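Nitrogenase molybdenum-iron protein beta chain (PDB 4WES) forms, with the alpha chain, the molybdenum-iron component of nitrogenase, which reduces dinitrogen to ammonium, and shares an [8Fe-7S] cluster with that chain. Local coordinates at residues V55-R58 against P63-A66; Y30-I35 against A151-G156; S145-F150 against G319-I324; Y394-A399 against F406-F411; V174-G177 against D183-E186. One frame throughout, in Å; residues are numbered along the deposited sequence. Where two conformers were deposited one is given.

Interaction 1. Residues V55-R58 against P63-A66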
# COMPACT_ATOMS: atom_id res chain seq x y z
N VAL B 55 -3.65 -23.40 -6.84
CA VAL B 55 -3.88 -21.96 -7.06
C VAL B 55 -4.62 -21.37 -5.85
O VAL B 55 -4.38 -20.24 -5.46
CB VAL B 55 -4.55 -21.67 -8.41
CG1 VAL B 55 -5.98 -22.15 -8.44
CG2 VAL B 55 -4.48 -20.18 -8.73
N LEU B 56 -5.57 -22.12 -5.29
CA LEU B 56 -6.27 -21.64 -4.10
C LEU B 56 -5.30 -21.43 -2.93
O LEU B 56 -5.43 -20.41 -2.23
CB LEU B 56 -7.38 -22.61 -3.74
CG LEU B 56 -8.56 -22.66 -4.74
CD1 LEU B 56 -9.51 -23.79 -4.37
CD2 LEU B 56 -9.31 -21.33 -4.80
N SER B 57 -4.38 -22.36 -2.70
CA SER B 57 -3.41 -22.15 -1.63
C SER B 57 -2.47 -20.99 -1.92
O SER B 57 -2.09 -20.26 -0.98
CB SER B 57 -2.59 -23.41 -1.38
OG SER B 57 -3.37 -24.43 -0.79
N ARG B 58 -2.08 -20.80 -3.18
CA ARG B 58 -1.21 -19.66 -3.51
C ARG B 58 -1.88 -18.31 -3.30
O ARG B 58 -1.22 -17.32 -2.96
CB ARG B 58 -0.71 -19.79 -4.97
CG ARG B 58 0.28 -20.89 -5.15
CD ARG B 58 0.60 -21.13 -6.64
NE ARG B 58 1.73 -22.05 -6.80
CZ ARG B 58 1.99 -22.72 -7.92
NH1 ARG B 58 1.29 -22.49 -9.03
NH2 ARG B 58 2.97 -23.61 -7.91
N PRO B 63 -4.66 -23.97 3.44
CA PRO B 63 -4.96 -25.26 2.85
C PRO B 63 -6.15 -25.15 1.89
O PRO B 63 -7.02 -24.30 2.08
CB PRO B 63 -5.36 -26.13 4.07
CG PRO B 63 -4.70 -25.44 5.23
CD PRO B 63 -4.84 -23.98 4.90
N ALA B 64 -6.21 -26.06 0.94
CA ALA B 64 -7.38 -26.19 0.05
C ALA B 64 -7.50 -27.64 -0.32
O ALA B 64 -6.77 -28.13 -1.20
CB ALA B 64 -7.26 -25.30 -1.18
N MET B 65 -8.40 -28.36 0.35
CA MET B 65 -8.53 -29.80 0.23
C MET B 65 -9.44 -30.19 -0.91
O MET B 65 -10.50 -29.56 -1.09
CB MET B 65 -9.14 -30.35 1.52
CG MET B 65 -8.11 -30.53 2.62
SD MET B 65 -6.98 -31.85 2.15
CE MET B 65 -5.48 -31.30 2.92
N ALA B 66 -9.07 -31.23 -1.65
CA ALA B 66 -9.96 -31.87 -2.63
C ALA B 66 -9.39 -33.25 -2.94
O ALA B 66 -8.18 -33.45 -2.92
CB ALA B 66 -10.10 -31.07 -3.92
O HOH W 1 -3.61 -26.87 -1.80
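Leu56 meets Ala64 through the root of its side chain: Leu56 CB lies 3.7 Å from Ala64 CB, and one branch end, Leu56 CD1, reaches the same methyl at 4.2 Å. With CG set beside the backbone N and anti to the carbonyl carbon (chi1 -68°), the rest of the leucine runs on past the alanine, toward Val26 and Met29 of helix 24-33. The methyl of Ala64 is thus pressed against the flank of helix 46-60, and both partners are buried.

One residue on, Ser57 turns its hydroxyl to the returning chain. Ser57 OG stands 3.9 Å from Pro63 C, and the distance from Ser57 OG to Ala64 CB is 4.0 Å, but these are packing distances. The direct polar partner is the carbonyl O of Glu62, just ahead of Pro63, to which Ser57 OG is hydrogen-bonded; this bond ties the helix to the loop that follows it. A water also donates to Ser57 OG at 2.7 Å. Its link to Ala64 O is long and weak, a possible bridge at most, and that carbonyl also accepts from Arg53 NE.

The proline contributes mainly backbone here, since its CB points away from the helix. The arrangement is that of a chain folding back on the last turns of a helix before entering a parallel strand, 67-68, and it lies beside the iron(II) site to which Lys61 and Glu62 belong: the metal is about 6 Å from the Pro63 side chain.

Interaction 2. Residues Y30-I35 against A151-G156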
# COMPACT_ATOMS: atom_id res chain seq x y z
N TYR B 30 -13.91 -23.98 -5.43
CA TYR B 30 -14.11 -22.88 -4.53
C TYR B 30 -15.54 -22.84 -3.98
O TYR B 30 -15.75 -22.70 -2.78
CB TYR B 30 -13.75 -21.58 -5.27
CG TYR B 30 -13.89 -20.33 -4.44
CD1 TYR B 30 -12.97 -20.03 -3.45
CD2 TYR B 30 -14.97 -19.45 -4.60
CE1 TYR B 30 -13.12 -18.92 -2.65
CE2 TYR B 30 -15.10 -18.33 -3.83
CZ TYR B 30 -14.18 -18.05 -2.85
OH TYR B 30 -14.30 -16.97 -2.01
N ALA B 31 -16.51 -22.95 -4.87
CA ALA B 31 -17.90 -23.01 -4.42
C ALA B 31 -18.13 -24.13 -3.42
O ALA B 31 -18.86 -23.94 -2.41
CB ALA B 31 -18.83 -23.14 -5.63
N ALA B 32 -17.61 -25.31 -3.70
CA ALA B 32 -17.78 -26.44 -2.83
C ALA B 32 -17.16 -26.22 -1.44
O ALA B 32 -17.71 -26.66 -0.43
CB ALA B 32 -17.21 -27.69 -3.46
N LEU B 33 -16.02 -25.55 -1.41
CA LEU B 33 -15.41 -25.19 -0.12
C LEU B 33 -16.28 -24.20 0.67
O LEU B 33 -16.04 -23.96 1.85
CB LEU B 33 -13.99 -24.67 -0.32
CG LEU B 33 -13.00 -25.76 -0.71
CD1 LEU B 33 -11.66 -25.14 -1.11
CD2 LEU B 33 -12.75 -26.77 0.39
N GLY B 34 -17.28 -23.62 0.02
CA GLY B 34 -18.27 -22.77 0.69
C GLY B 34 -19.44 -23.53 1.27
O GLY B 34 -20.44 -22.90 1.65
N ILE B 35 -19.34 -24.86 1.32
CA ILE B 35 -20.29 -25.74 2.00
C ILE B 35 -19.61 -26.33 3.22
O ILE B 35 -18.50 -26.87 3.09
CB ILE B 35 -20.75 -26.90 1.09
CG1 ILE B 35 -21.33 -26.39 -0.23
CG2 ILE B 35 -21.70 -27.82 1.84
CD1 ILE B 35 -21.57 -27.49 -1.22
N ALA B 151 -20.55 -21.01 -11.16
CA ALA B 151 -21.99 -20.94 -11.42
C ALA B 151 -22.61 -22.31 -11.49
O ALA B 151 -23.74 -22.53 -10.98
CB ALA B 151 -22.27 -20.19 -12.69
N ASN B 152 -21.93 -23.23 -12.15
CA ASN B 152 -22.40 -24.60 -12.30
C ASN B 152 -22.46 -25.35 -10.97
O ASN B 152 -23.44 -26.05 -10.67
CB ASN B 152 -21.53 -25.36 -13.33
CG ASN B 152 -21.86 -24.98 -14.74
OD1 ASN B 152 -22.97 -24.57 -15.04
ND2 ASN B 152 -20.89 -25.10 -15.62
N MET B 153 -21.47 -25.16 -10.11
CA MET B 153 -21.50 -25.82 -8.81
C MET B 153 -22.68 -25.30 -8.00
O MET B 153 -23.33 -26.07 -7.28
CB MET B 153 -20.18 -25.61 -8.06
CG MET B 153 -20.05 -26.46 -6.79
SD MET B 153 -19.69 -28.21 -7.08
CE MET B 153 -21.27 -28.94 -6.93
N VAL B 154 -22.95 -24.00 -8.07
CA VAL B 154 -24.12 -23.46 -7.34
C VAL B 154 -25.40 -24.10 -7.87
O VAL B 154 -26.29 -24.48 -7.08
CB VAL B 154 -24.16 -21.92 -7.42
CG1 VAL B 154 -25.38 -21.38 -6.73
CG2 VAL B 154 -22.90 -21.31 -6.81
N GLN B 155 -25.52 -24.24 -9.18
CA GLN B 155 -26.62 -24.98 -9.74
C GLN B 155 -26.71 -26.40 -9.21
O GLN B 155 -27.82 -26.89 -8.87
CB GLN B 155 -26.55 -25.00 -11.27
CG GLN B 155 -27.76 -25.71 -11.85
CD GLN B 155 -27.61 -26.01 -13.30
OE1 GLN B 155 -26.62 -26.58 -13.73
NE2 GLN B 155 -28.61 -25.60 -14.07
N GLY B 156 -25.58 -27.09 -9.09
CA GLY B 156 -25.59 -28.45 -8.54
C GLY B 156 -26.09 -28.52 -7.11
O GLY B 156 -26.83 -29.42 -6.74
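The carbonyl O of Ala31, a residue whose methyl packs on Met153, accepts a 2.9 Å hydrogen bond from Gly34 N; the same N-H has a second, weak bond to Tyr30 O. Ala32 O is taken in the same three-residue step by Ile35 N. These i to i+3 bonds lie where the chain leaves helix 24-33; the contact with helix 146-161 itself is apolar.

Its centre is Met153. Both of its first two side-chain carbons touch one small methyl: Met153 CB and Met153 CG each lie 3.7 Å from Ala31 CB. Placing CG opposite the backbone N (chi1 -171°) lays the start of the thioether chain along the facing helix, so that Met153 CG also comes within 4.1 Å of Ala32 N. Bends at the next two bonds then carry the sulfur beside Ala32, with Met153 SD 4.4 Å from Ala32 CB, a looser contact than the one at Ala31. The two alanines present little bulk, and the helices come close, their CA atoms being 6.3 Å apart at Ala31 and Met153.

Neighbouring groups extend the packing. Phe150, one turn before Met153 on the same helix, packs on both Tyr30 and Ala31, while Tyr30 OH is held by Val179 O and Thr204 OG1. Asn152, partly exposed, sends its ND2 back to Gln24 OE1, a polar tie between the same two helices. This is plain buried helix-helix packing of small residues against a methionine, joining two helices of the alpha/beta region that carries the cluster ligand Cys23.

Interaction 3. Residues S145-F150 against G319-I324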
# COMPACT_ATOMS: atom_id res chain seq x y z
N SER B 145 -15.25 -20.24 -18.23
CA SER B 145 -14.10 -20.03 -17.39
C SER B 145 -14.39 -20.56 -15.99
O SER B 145 -15.43 -21.14 -15.72
CB SER B 145 -13.75 -18.55 -17.29
OG SER B 145 -14.75 -17.88 -16.50
N HIS B 146 -13.45 -20.31 -15.08
CA HIS B 146 -13.65 -20.61 -13.67
C HIS B 146 -14.91 -19.96 -13.13
O HIS B 146 -15.54 -20.51 -12.20
CB HIS B 146 -12.41 -20.17 -12.88
CG HIS B 146 -12.13 -18.72 -12.97
ND1 HIS B 146 -11.61 -18.12 -14.10
CD2 HIS B 146 -12.34 -17.73 -12.07
CE1 HIS B 146 -11.53 -16.82 -13.88
NE2 HIS B 146 -11.95 -16.56 -12.65
N VAL B 147 -15.34 -18.81 -13.66
CA VAL B 147 -16.59 -18.20 -13.22
C VAL B 147 -17.76 -19.13 -13.53
O VAL B 147 -18.67 -19.33 -12.71
CB VAL B 147 -16.77 -16.83 -13.88
CG1 VAL B 147 -18.15 -16.25 -13.59
CG2 VAL B 147 -15.63 -15.87 -13.43
N THR B 148 -17.77 -19.68 -14.73
CA THR B 148 -18.81 -20.62 -15.15
C THR B 148 -18.80 -21.85 -14.27
O THR B 148 -19.85 -22.42 -13.96
CB THR B 148 -18.57 -21.01 -16.61
OG1 THR B 148 -18.02 -19.92 -17.35
CG2 THR B 148 -19.85 -21.49 -17.25
N GLY B 149 -17.62 -22.31 -13.86
CA GLY B 149 -17.51 -23.45 -12.98
C GLY B 149 -18.15 -23.20 -11.62
O GLY B 149 -18.87 -24.07 -11.08
N PHE B 150 -17.90 -22.02 -11.07
CA PHE B 150 -18.58 -21.58 -9.86
C PHE B 150 -20.10 -21.63 -10.07
O PHE B 150 -20.85 -22.17 -9.26
CB PHE B 150 -18.08 -20.20 -9.47
CG PHE B 150 -18.71 -19.66 -8.21
CD1 PHE B 150 -18.08 -19.76 -6.99
CD2 PHE B 150 -19.92 -19.00 -8.27
CE1 PHE B 150 -18.65 -19.26 -5.85
CE2 PHE B 150 -20.51 -18.50 -7.11
CZ PHE B 150 -19.85 -18.59 -5.91
N GLY B 319 -10.08 -8.70 -15.63
CA GLY B 319 -10.54 -9.66 -14.64
C GLY B 319 -11.83 -10.33 -15.01
O GLY B 319 -12.15 -10.49 -16.20
N ASP B 320 -12.56 -10.75 -14.00
CA ASP B 320 -13.75 -11.54 -14.19
C ASP B 320 -14.95 -10.60 -14.40
O ASP B 320 -14.98 -9.46 -13.94
CB ASP B 320 -13.94 -12.45 -12.97
CG ASP B 320 -12.85 -13.45 -12.83
OD1 ASP B 320 -12.20 -13.79 -13.85
OD2 ASP B 320 -12.64 -13.97 -11.70
N PRO B 321 -15.99 -11.06 -15.13
CA PRO B 321 -16.93 -10.09 -15.67
C PRO B 321 -17.74 -9.36 -14.62
O PRO B 321 -17.94 -8.14 -14.71
CB PRO B 321 -17.84 -10.90 -16.60
CG PRO B 321 -17.19 -12.18 -16.82
CD PRO B 321 -16.13 -12.38 -15.76
N ASP B 322 -18.27 -10.08 -13.61
CA ASP B 322 -19.13 -9.41 -12.64
C ASP B 322 -18.37 -8.30 -11.90
O ASP B 322 -18.86 -7.17 -11.76
CB ASP B 322 -19.71 -10.39 -11.62
CG ASP B 322 -20.57 -11.51 -12.25
OD1 ASP B 322 -21.33 -11.21 -13.19
OD2 ASP B 322 -20.45 -12.66 -11.76
N GLU B 323 -17.18 -8.65 -11.40
CA GLU B 323 -16.37 -7.71 -10.64
C GLU B 323 -15.88 -6.54 -11.49
O GLU B 323 -15.83 -5.40 -11.02
CB GLU B 323 -15.14 -8.46 -10.01
CG GLU B 323 -14.11 -8.98 -11.03
CD GLU B 323 -12.90 -9.83 -10.52
OE1 GLU B 323 -12.97 -10.14 -9.28
OE2 GLU B 323 -11.84 -10.05 -11.36
N ILE B 324 -15.53 -6.82 -12.74
CA ILE B 324 -15.00 -5.75 -13.61
C ILE B 324 -16.11 -4.82 -14.12
O ILE B 324 -15.88 -3.64 -14.27
CB ILE B 324 -14.14 -6.34 -14.74
CG1 ILE B 324 -12.89 -7.03 -14.19
CG2 ILE B 324 -13.75 -5.27 -15.76
CD1 ILE B 324 -11.92 -6.11 -13.45
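Asp320 OD2 lies at the edge of the His146 imidazole, while Val147 CG2, in the conformer described, lies over one ring face, 3.8 Å above the plane and toward the rim. At the edge, His146 NE2 donates to Asp320 OD2 over 2.8 Å, the angle at the hydrogen being 159°. The acceptor sits nearly in the ring plane, but the ring approaches the syn side of the oxygen from well outside the carboxylate plane, the two planes lying 54° apart. His146 ND1 accepts a hydrogen bond from the backbone N of Thr22, so the ring is held at both ends and probably carries its proton on NE2.

In that same conformer Val147 runs alongside the aspartate in the opposite sense, its CG2 3.7 Å from Asp320 CG. Asp320 occupies the N-cap position of helix 321-333 yet spends its carboxylate on the histidine; Asp320 N donates almost straight to Glu323 OE2 at 2.8 Å. Ser145 and Thr148 form a capping box on the other helix. Two helix N-termini thus meet through a buried histidine-carboxylate pair near the [8Fe-7S] cluster: Thr22 precedes the ligand Cys23, whose side chain is about 6 Å from that of His146.

Interaction 4. Residues Y394-A399 against F406-F411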
# COMPACT_ATOMS: atom_id res chain seq x y z
N TYR B 394 -0.87 -11.32 -12.38
CA TYR B 394 -0.15 -11.34 -13.66
C TYR B 394 -0.02 -9.97 -14.30
O TYR B 394 0.84 -9.78 -15.16
CB TYR B 394 -0.79 -12.36 -14.61
CG TYR B 394 -0.52 -13.76 -14.13
CD1 TYR B 394 0.74 -14.33 -14.30
CD2 TYR B 394 -1.49 -14.53 -13.49
CE1 TYR B 394 1.04 -15.60 -13.84
CE2 TYR B 394 -1.19 -15.81 -13.04
CZ TYR B 394 0.04 -16.35 -13.22
OH TYR B 394 0.33 -17.62 -12.79
N GLY B 395 -0.78 -8.99 -13.84
CA GLY B 395 -0.56 -7.62 -14.30
C GLY B 395 0.77 -7.03 -13.84
O GLY B 395 1.21 -6.04 -14.41
N LYS B 396 1.40 -7.63 -12.83
CA LYS B 396 2.62 -7.05 -12.29
C LYS B 396 3.72 -6.91 -13.31
O LYS B 396 4.59 -6.04 -13.20
CB LYS B 396 3.15 -7.91 -11.06
CG LYS B 396 3.69 -9.27 -11.43
CD LYS B 396 3.86 -10.33 -10.30
CE LYS B 396 4.93 -10.04 -9.37
NZ LYS B 396 4.89 -10.87 -8.18
N PHE B 397 3.74 -7.80 -14.30
CA PHE B 397 4.78 -7.75 -15.35
C PHE B 397 4.59 -6.54 -16.23
O PHE B 397 5.57 -5.89 -16.60
CB PHE B 397 4.72 -9.03 -16.21
CG PHE B 397 5.09 -10.29 -15.49
CD1 PHE B 397 4.14 -11.04 -14.80
CD2 PHE B 397 6.38 -10.79 -15.55
CE1 PHE B 397 4.48 -12.20 -14.18
CE2 PHE B 397 6.74 -11.96 -14.94
CZ PHE B 397 5.78 -12.67 -14.24
N ILE B 398 3.36 -6.22 -16.58
CA ILE B 398 3.05 -5.00 -17.32
C ILE B 398 3.33 -3.77 -16.48
O ILE B 398 3.90 -2.78 -16.96
CB ILE B 398 1.60 -5.02 -17.82
CG1 ILE B 398 1.31 -6.20 -18.72
CG2 ILE B 398 1.23 -3.74 -18.52
CD1 ILE B 398 -0.15 -6.39 -19.05
N ALA B 399 2.95 -3.80 -15.21
CA ALA B 399 3.14 -2.67 -14.33
C ALA B 399 4.62 -2.32 -14.22
O ALA B 399 4.98 -1.14 -14.23
CB ALA B 399 2.57 -2.96 -12.94
N PHE B 406 -0.08 0.13 -9.72
CA PHE B 406 -0.70 -1.18 -9.85
C PHE B 406 -1.49 -1.56 -8.60
O PHE B 406 -0.96 -1.55 -7.50
CB PHE B 406 0.40 -2.22 -10.12
CG PHE B 406 -0.08 -3.65 -10.25
CD1 PHE B 406 -1.12 -3.99 -11.09
CD2 PHE B 406 0.56 -4.68 -9.56
CE1 PHE B 406 -1.56 -5.30 -11.20
CE2 PHE B 406 0.13 -5.99 -9.68
CZ PHE B 406 -0.92 -6.29 -10.51
N VAL B 407 -2.77 -1.93 -8.79
CA VAL B 407 -3.65 -2.43 -7.77
C VAL B 407 -3.98 -3.89 -8.05
O VAL B 407 -4.58 -4.19 -9.08
CB VAL B 407 -4.92 -1.59 -7.67
CG1 VAL B 407 -5.91 -2.16 -6.66
CG2 VAL B 407 -4.55 -0.14 -7.34
N ARG B 408 -3.64 -4.75 -7.10
CA ARG B 408 -4.00 -6.16 -7.17
C ARG B 408 -5.48 -6.34 -6.84
O ARG B 408 -5.94 -5.87 -5.79
CB ARG B 408 -3.14 -6.97 -6.23
CG ARG B 408 -1.71 -7.12 -6.71
CD ARG B 408 -0.78 -7.64 -5.64
NE ARG B 408 0.56 -7.85 -6.17
CZ ARG B 408 1.48 -6.89 -6.37
NH1 ARG B 408 1.22 -5.65 -6.01
NH2 ARG B 408 2.60 -7.20 -6.97
N PHE B 409 -6.22 -7.03 -7.70
CA PHE B 409 -7.67 -7.16 -7.58
C PHE B 409 -8.09 -8.45 -8.23
O PHE B 409 -7.52 -8.85 -9.26
CB PHE B 409 -8.29 -5.95 -8.30
CG PHE B 409 -9.79 -5.90 -8.31
CD1 PHE B 409 -10.46 -5.20 -7.34
CD2 PHE B 409 -10.50 -6.50 -9.30
CE1 PHE B 409 -11.86 -5.12 -7.36
CE2 PHE B 409 -11.89 -6.43 -9.34
CZ PHE B 409 -12.56 -5.75 -8.37
N GLY B 410 -9.07 -9.14 -7.67
CA GLY B 410 -9.62 -10.33 -8.29
C GLY B 410 -8.83 -11.57 -7.98
O GLY B 410 -8.46 -11.82 -6.84
N PHE B 411 -8.60 -12.41 -9.00
CA PHE B 411 -8.14 -13.78 -8.78
C PHE B 411 -7.28 -14.25 -9.94
O PHE B 411 -7.70 -14.07 -11.09
CB PHE B 411 -9.37 -14.70 -8.66
CG PHE B 411 -9.04 -16.17 -8.56
CD1 PHE B 411 -8.65 -16.72 -7.37
CD2 PHE B 411 -9.15 -16.99 -9.64
CE1 PHE B 411 -8.33 -18.07 -7.29
CE2 PHE B 411 -8.86 -18.32 -9.58
CZ PHE B 411 -8.42 -18.86 -8.42
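Ring packing dominates. Phe406 lies with one face against the backbone of Gly395 and Lys396: Lys396 CA makes a CH-pi contact 4.2 Å from the ring centroid, 28° off the normal, and Phe406 CZ comes within 3.5 Å of Lys396 N. With no side chain in the way, Gly395 lets its backbone lie on the ring face, Gly395 C being 3.8 Å from Phe406 CZ. The phenyl reaches the helix because its CG stands opposite the backbone N (chi1 179°), directed away from the strand.

Apolar contacts are made at both ends of the phenylalanine. At its root, Ala399, a turn further along the helix, sets its CB 3.6 Å from Phe406 CB; toward the far end of the ring, Lys396 CB lies 3.8 Å from Phe406 CE2. Helix 396-402 is the connecting helix of a beta-alpha-beta unit between the parallel strands 388-391 and 406-408, and Phe406 is wedged between this helix and strand 388-391, where it also touches Leu389 and Ser391.

Charged groups border this packing. The guanidinium of Arg408 turns its face to the ring edge, with Phe406 CE2 3.7 Å above its centre, while Arg408 NH2 approaches Lys396 CB at 4.2 Å. Lys396 NZ and Arg408 NH2 gather round one carboxylate oxygen, Asp415 OD2, each in a salt bridge. The lysine nitrogen has a further salt bridge to Glu446 of the second beta subunit, and the side chain a cation-pi contact with that subunit's Phe454.

Interaction 5. Residues V174-G177 against D183-E186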
# COMPACT_ATOMS: atom_id res chain seq x y z
N VAL B 174 -28.93 -15.25 -0.50
CA VAL B 174 -27.99 -14.44 -1.23
C VAL B 174 -26.91 -15.33 -1.82
O VAL B 174 -26.24 -16.05 -1.09
CB VAL B 174 -27.43 -13.25 -0.41
CG1 VAL B 174 -26.80 -13.69 0.90
CG2 VAL B 174 -26.48 -12.40 -1.25
N ILE B 175 -26.78 -15.27 -3.14
CA ILE B 175 -25.70 -15.95 -3.83
C ILE B 175 -24.70 -14.84 -4.16
O ILE B 175 -25.02 -13.95 -4.94
CB ILE B 175 -26.17 -16.69 -5.09
CG1 ILE B 175 -27.27 -17.70 -4.76
CG2 ILE B 175 -25.01 -17.35 -5.79
CD1 ILE B 175 -27.97 -18.29 -5.99
N PRO B 176 -23.52 -14.86 -3.51
CA PRO B 176 -22.65 -13.69 -3.53
C PRO B 176 -21.75 -13.58 -4.76
O PRO B 176 -20.98 -12.63 -4.87
CB PRO B 176 -21.83 -13.87 -2.26
CG PRO B 176 -21.67 -15.35 -2.17
CD PRO B 176 -23.04 -15.89 -2.57
N GLY B 177 -21.78 -14.59 -5.62
CA GLY B 177 -20.91 -14.65 -6.75
C GLY B 177 -19.50 -15.11 -6.41
O GLY B 177 -19.20 -15.54 -5.30
N ASP B 183 -15.36 -10.53 1.13
CA ASP B 183 -16.56 -9.95 0.53
C ASP B 183 -17.82 -10.64 1.04
O ASP B 183 -18.82 -9.99 1.33
CB ASP B 183 -16.46 -10.06 -1.00
CG ASP B 183 -15.32 -9.24 -1.56
OD1 ASP B 183 -14.65 -9.75 -2.48
OD2 ASP B 183 -15.13 -8.11 -1.07
N MET B 184 -17.74 -11.97 1.19
CA MET B 184 -18.85 -12.68 1.82
C MET B 184 -19.10 -12.18 3.24
O MET B 184 -20.27 -11.96 3.61
CB MET B 184 -18.60 -14.19 1.77
CG MET B 184 -18.69 -14.75 0.35
SD MET B 184 -17.57 -16.10 0.10
CE MET B 184 -18.09 -16.70 -1.53
N ARG B 185 -18.04 -11.96 4.02
CA ARG B 185 -18.23 -11.44 5.37
C ARG B 185 -18.86 -10.08 5.37
O ARG B 185 -19.74 -9.79 6.18
CB ARG B 185 -16.90 -11.37 6.13
CG ARG B 185 -16.31 -12.73 6.45
CD ARG B 185 -15.00 -12.59 7.17
NE ARG B 185 -14.31 -13.84 7.44
CZ ARG B 185 -14.21 -14.45 8.60
NH1 ARG B 185 -14.90 -14.01 9.65
NH2 ARG B 185 -13.44 -15.51 8.74
N GLU B 186 -18.45 -9.22 4.43
CA GLU B 186 -19.01 -7.86 4.38
C GLU B 186 -20.47 -7.87 3.98
O GLU B 186 -21.28 -7.12 4.55
CB GLU B 186 -18.18 -7.00 3.45
CG GLU B 186 -18.69 -5.58 3.25
CD GLU B 186 -18.79 -4.73 4.51
OE1 GLU B 186 -18.27 -5.12 5.57
OE2 GLU B 186 -19.42 -3.65 4.42
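Met184, in the first turns of helix 181-193, makes the contact with Pro176 at two points of its side chain. On the near side of the sulfur, Met184 CG lies 3.9 Å from Pro176 CG and 4.2 Å from Pro176 CB. Beyond the sulfur the terminal methyl returns to the same ring, Met184 CE standing 3.9 Å from Pro176 CG, and it also reaches Gly177 O at 4.1 Å. A chi1 of -69° puts CG beside the backbone N, and a bend at the next bond, with chi2 at 147°, swings the thioether slantwise across the proline ring, which is touched by both carbons that flank the sulfur. All three residues are buried, and the cross-segment packing is van der Waals in kind.

Further along the helix, Arg185 turns to other partners, bridging to Asp209 and to Glu294 of the second beta subunit. Gly177, two residues past the end of strand 172-175 and at positive phi (79°), turns the chain toward the helix, the first half of the beta-alpha-beta crossover that ends in strand 198-200. Met200 of that neighbouring parallel strand packs on both Pro176 and Met184, and so the methionine lies between its helix and the ends of two adjacent strands.

In the fold
From the N terminus, helix 24-33 opens the long loop that interaction 2 closes on helix 146-161; inside that span interaction 1 closes a short one between helix 46-60 and its following loop, touching interaction 2 through Leu56 and Tyr30. Interaction 3 starts on helix 146-161 before the second segment of interaction 2, so the two cross. It then spans to helix 321-333, enclosing interaction 5, the turn from strand 172-175 into helix 181-193. Interaction 4 follows in series, packing helix 396-402 on strand 406-408 of the last parallel sheet. Interactions 1, 4 and 5 are local; interaction 3 reaches between units, meeting interactions 2 and 5 through Phe150 and interaction 4 through Glu323.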